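Local coordinates for long form salivary protein D7L1 (PDB 6V4C) that binds and sequesters adenine nucleotides, ADP and ATP most tightly, and inhibits platelet aggregation and hemostasis during mosquito blood feeding, at residues A[193-196]-A[200-203]; A[15-20]-A[205-210]. All coordinates share one frame; numbering follows the deposited sequence.

Contact 1. Residues A[193-196]-A[200-203]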
# COMPACT_ATOMS: atom_id res chain seq x y z
N TRP A 193 -5.84 0.38 7.11
CA TRP A 193 -6.34 0.89 8.38
C TRP A 193 -6.29 -0.19 9.45
O TRP A 193 -6.04 0.09 10.62
CB TRP A 193 -7.77 1.41 8.23
CG TRP A 193 -7.89 2.73 7.52
CD1 TRP A 193 -6.93 3.33 6.76
CD2 TRP A 193 -9.01 3.61 7.54
NE1 TRP A 193 -7.40 4.54 6.29
CE2 TRP A 193 -8.68 4.73 6.75
CE3 TRP A 193 -10.28 3.56 8.14
CZ2 TRP A 193 -9.56 5.79 6.55
CZ3 TRP A 193 -11.15 4.61 7.94
CH2 TRP A 193 -10.79 5.71 7.15
N MET A 194 -6.56 -1.43 9.05
CA MET A 194 -6.35 -2.60 9.90
C MET A 194 -5.17 -3.37 9.33
O MET A 194 -5.12 -3.65 8.13
CB MET A 194 -7.59 -3.50 9.91
CG MET A 194 -7.52 -4.66 10.89
SD MET A 194 -8.87 -5.85 10.69
CE MET A 194 -9.84 -5.59 12.16
N LYS A 195 -4.20 -3.69 10.19
CA LYS A 195 -3.02 -4.41 9.75
C LYS A 195 -3.34 -5.89 9.59
O LYS A 195 -4.44 -6.36 9.88
CB LYS A 195 -1.87 -4.19 10.73
CG LYS A 195 -1.48 -2.73 10.89
CD LYS A 195 -0.14 -2.56 11.60
CE LYS A 195 -0.21 -2.92 13.07
NZ LYS A 195 0.83 -2.19 13.86
N LYS A 196 -2.34 -6.64 9.10
CA LYS A 196 -2.53 -8.08 8.90
C LYS A 196 -2.90 -8.79 10.20
O LYS A 196 -3.76 -9.68 10.20
CB LYS A 196 -1.27 -8.70 8.30
CG LYS A 196 -1.21 -8.68 6.78
CD LYS A 196 0.01 -9.42 6.26
N MET A 200 -5.73 -2.08 14.57
CA MET A 200 -5.86 -0.82 13.86
C MET A 200 -4.53 -0.09 13.80
O MET A 200 -3.73 -0.14 14.74
CB MET A 200 -6.88 0.07 14.56
CG MET A 200 -8.32 -0.40 14.45
SD MET A 200 -8.83 -0.58 12.73
CE MET A 200 -9.57 -2.19 12.77
N ASP A 201 -4.28 0.59 12.68
CA ASP A 201 -3.09 1.41 12.49
C ASP A 201 -3.54 2.86 12.48
O ASP A 201 -4.03 3.37 11.46
CB ASP A 201 -2.36 1.03 11.21
CG ASP A 201 -1.02 1.74 11.06
OD1 ASP A 201 -0.73 2.66 11.86
OD2 ASP A 201 -0.26 1.38 10.14
N GLU A 202 -3.43 3.53 13.57
CA GLU A 202 -3.81 4.91 13.73
C GLU A 202 -3.09 5.80 12.71
O GLU A 202 -3.67 6.57 12.17
CB GLU A 202 -3.56 5.27 15.17
CG GLU A 202 -3.85 6.66 15.55
CD GLU A 202 -3.49 7.23 16.91
OE1 GLU A 202 -2.51 7.79 17.02
OE2 GLU A 202 -4.27 7.20 17.77
N SER A 203 -1.82 5.64 12.51
CA SER A 203 -1.10 6.47 11.56
C SER A 203 -1.63 6.31 10.14
O SER A 203 -1.62 7.27 9.36
CB SER A 203 0.40 6.14 11.60
OG SER A 203 0.63 4.81 11.18

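Contact 2. Residues A[15-20]-A[205-210]. With EDO (1,2-ethanediol), chain J.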
# COMPACT_ATOMS: atom_id res chain seq x y z
N GLU A 15 6.09 0.25 -1.58
CA GLU A 15 7.00 1.11 -2.35
C GLU A 15 6.43 2.51 -2.49
O GLU A 15 7.14 3.50 -2.28
CB GLU A 15 7.26 0.50 -3.73
CG GLU A 15 8.18 1.35 -4.59
CD GLU A 15 8.14 0.98 -6.06
OE1 GLU A 15 9.16 0.46 -6.58
OE2 GLU A 15 7.09 1.20 -6.70
N ALA A 16 5.15 2.62 -2.84
CA ALA A 16 4.53 3.92 -3.02
C ALA A 16 4.52 4.72 -1.72
O ALA A 16 4.71 5.94 -1.73
CB ALA A 16 3.11 3.75 -3.56
N LYS A 17 4.28 4.04 -0.60
CA LYS A 17 4.28 4.73 0.69
C LYS A 17 5.65 5.32 1.01
O LYS A 17 5.75 6.46 1.50
CB LYS A 17 3.83 3.78 1.80
CG LYS A 17 3.74 4.41 3.16
CD LYS A 17 3.43 3.37 4.22
CE LYS A 17 3.54 3.95 5.62
NZ LYS A 17 3.18 2.95 6.66
N CYS A 18 6.72 4.57 0.74
CA CYS A 18 8.06 5.10 0.96
C CYS A 18 8.35 6.27 0.02
O CYS A 18 8.94 7.27 0.43
CB CYS A 18 9.11 4.01 0.77
SG CYS A 18 9.24 2.83 2.13
N MET A 19 7.93 6.16 -1.24
CA MET A 19 8.16 7.24 -2.19
C MET A 19 7.43 8.51 -1.77
O MET A 19 7.99 9.61 -1.85
CB MET A 19 7.72 6.81 -3.59
CG MET A 19 8.49 5.63 -4.16
SD MET A 19 8.14 5.40 -5.91
CE MET A 19 8.49 7.05 -6.49
N GLU A 20 6.18 8.38 -1.31
CA GLU A 20 5.44 9.54 -0.85
C GLU A 20 6.10 10.18 0.37
O GLU A 20 6.13 11.41 0.49
CB GLU A 20 4.00 9.15 -0.52
CG GLU A 20 3.14 8.83 -1.73
CD GLU A 20 1.70 8.52 -1.34
OE1 GLU A 20 0.93 8.08 -2.22
OE2 GLU A 20 1.35 8.70 -0.16
N ILE A 205 -4.76 5.76 9.25
CA ILE A 205 -5.98 6.55 9.15
C ILE A 205 -5.64 8.03 8.97
O ILE A 205 -6.23 8.72 8.13
CB ILE A 205 -6.88 6.31 10.37
CG1 ILE A 205 -7.27 4.84 10.47
CG2 ILE A 205 -8.12 7.18 10.31
CD1 ILE A 205 -7.69 4.41 11.86
N LEU A 206 -4.68 8.52 9.76
CA LEU A 206 -4.29 9.93 9.68
C LEU A 206 -3.71 10.29 8.32
O LEU A 206 -3.85 11.43 7.87
CB LEU A 206 -3.29 10.26 10.79
CG LEU A 206 -3.77 10.02 12.22
CD1 LEU A 206 -2.69 10.38 13.24
CD2 LEU A 206 -5.05 10.80 12.48
N ARG A 207 -3.05 9.33 7.65
CA ARG A 207 -2.56 9.59 6.30
C ARG A 207 -3.71 9.97 5.37
O ARG A 207 -3.57 10.87 4.54
CB ARG A 207 -1.83 8.36 5.76
CG ARG A 207 -0.51 8.06 6.45
CD ARG A 207 0.17 6.84 5.84
NE ARG A 207 0.62 7.07 4.47
CZ ARG A 207 1.84 7.49 4.15
NH1 ARG A 207 2.73 7.72 5.10
NH2 ARG A 207 2.16 7.68 2.88
N GLY A 208 -4.85 9.29 5.51
CA GLY A 208 -6.00 9.61 4.68
C GLY A 208 -6.53 11.01 4.92
O GLY A 208 -6.96 11.69 3.99
N LEU A 209 -6.51 11.46 6.18
CA LEU A 209 -6.97 12.80 6.50
C LEU A 209 -6.02 13.86 5.95
O LEU A 209 -6.46 14.87 5.38
CB LEU A 209 -7.11 12.96 8.02
CG LEU A 209 -8.35 12.37 8.69
CD1 LEU A 209 -8.11 12.27 10.18
CD2 LEU A 209 -9.56 13.24 8.40
N HIS A 210 -4.72 13.66 6.13
CA HIS A 210 -3.75 14.63 5.64
C HIS A 210 -3.72 14.66 4.11
O HIS A 210 -3.40 15.70 3.53
CB HIS A 210 -2.37 14.33 6.22
CG HIS A 210 -2.35 14.27 7.72
ND1 HIS A 210 -1.36 13.63 8.43
CD2 HIS A 210 -3.21 14.78 8.64
CE1 HIS A 210 -1.61 13.74 9.72
NE2 HIS A 210 -2.72 14.43 9.88
C1 EDO J . 0.07 3.16 5.18
O1 EDO J . -1.21 3.62 4.76
C2 EDO J . -0.07 2.16 6.33
O2 EDO J . 0.76 1.01 6.12

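Contact 1. Residues A[193-196]-A[200-203]
Met200 and Met194 face each other across a single beta bridge that closes the loop between helix 179-190 and helix 202-211, in the second odorant-binding-like (PBP/GOBP) domain. Between the two segments the bridge is marked by one backbone bond: Asp201 N gives its hydrogen to Trp193 O at 2.8 Å, nearly straight at 168°. Met200 CA adds a CA-H...O contact to the same carbonyl. From there the Met200 side chain can be followed outward. Its CB lies 4.0 Å from Trp193 O, and SD, brought back over the 193-196 backbone by a bend at chi2 (-57°), comes within 3.6 Å of that oxygen. Met200 CE then reaches Met194, lying 3.7 Å from both Met194 CB and Met194 CG and closest to Met194 CE. The methyl-to-methyl approach is tight, and the two thioethers run obliquely past one another. Around them, helix 235-247 contributes Ala236 against Met194 and Tyr239 against Met200, so the pair joins the loop to the domain's helical core. Beyond the bridge Lys195 CG crosses Asp201 CB at about a right angle, 3.9 Å away. Asp201 N-caps helix 202-211, its OD1 accepting a weak hydrogen bond from Ala204 N; Ser203 OG also donates to Asp201 OD1, on the syn side at 2.6 Å.

Contact 2. Residues A[15-20]-A[205-210]
Arg207 NH2 reaches Glu20 OE2 at 3.3 Å, a weak, bent hydrogen bond (126° at the hydrogen) within a salt bridge that spans two helices, 8-22 of the first PBP/GOBP domain and 202-211 of the second. The carboxylate approaches the edge of the guanidinium, close to its plane, and the two flat groups are turned only 17° from each other. The stronger polar partner of this arginine is Asp21, which forms a salt bridge with NH1, so successive acidic residues of helix 8-22 engage the two terminal nitrogens, Glu20 only weakly, which should limit rotation of the group. Lys17 meets it differently: its aliphatic chain passes over one guanidinium face, with CG 3.6 Å from Arg207 NH2 and CE 3.9 Å from Arg207 NH1. With CG anti to the backbone N (chi1 -178°) and every later torsion extended, the lysine carries its ammonium beyond the arginine, leaving Lys17 NZ 5.0 Å from Arg207 NH1. The nearby acids would be expected to temper the like charges. The helices themselves stay well apart, Lys17 CA and Arg207 CA being separated by 10.1 Å, and long side chains bridge the interval. A 1,2-ethanediol, probably from the crystallisation liquor, lies beside both basic chains; its O2 accepts a weak hydrogen bond from Lys17 NZ at 3.1 Å.

Helix 202-211 is common to both contacts, whose centres are about 12 Å apart. Contact 1 forms the turn leading into its N-terminus, whereas contact 2 uses a residue farther along the helix to reach the other domain. In chain order contact 1 is nested within the long, largely helical span between the two segments of contact 2: 15-20 comes first, then 193-196, 200-203 and 205-210. The two meet directly where Trp193 CD2 packs on Ile205 CG1 at 3.6 Å. A local closure within the second domain thus adjoins a polar bridge between domains, near the ADP site: the side chains of Glu20 and Trp193 lie about 6 and 11 Å from that of the nucleotide-binding Tyr266.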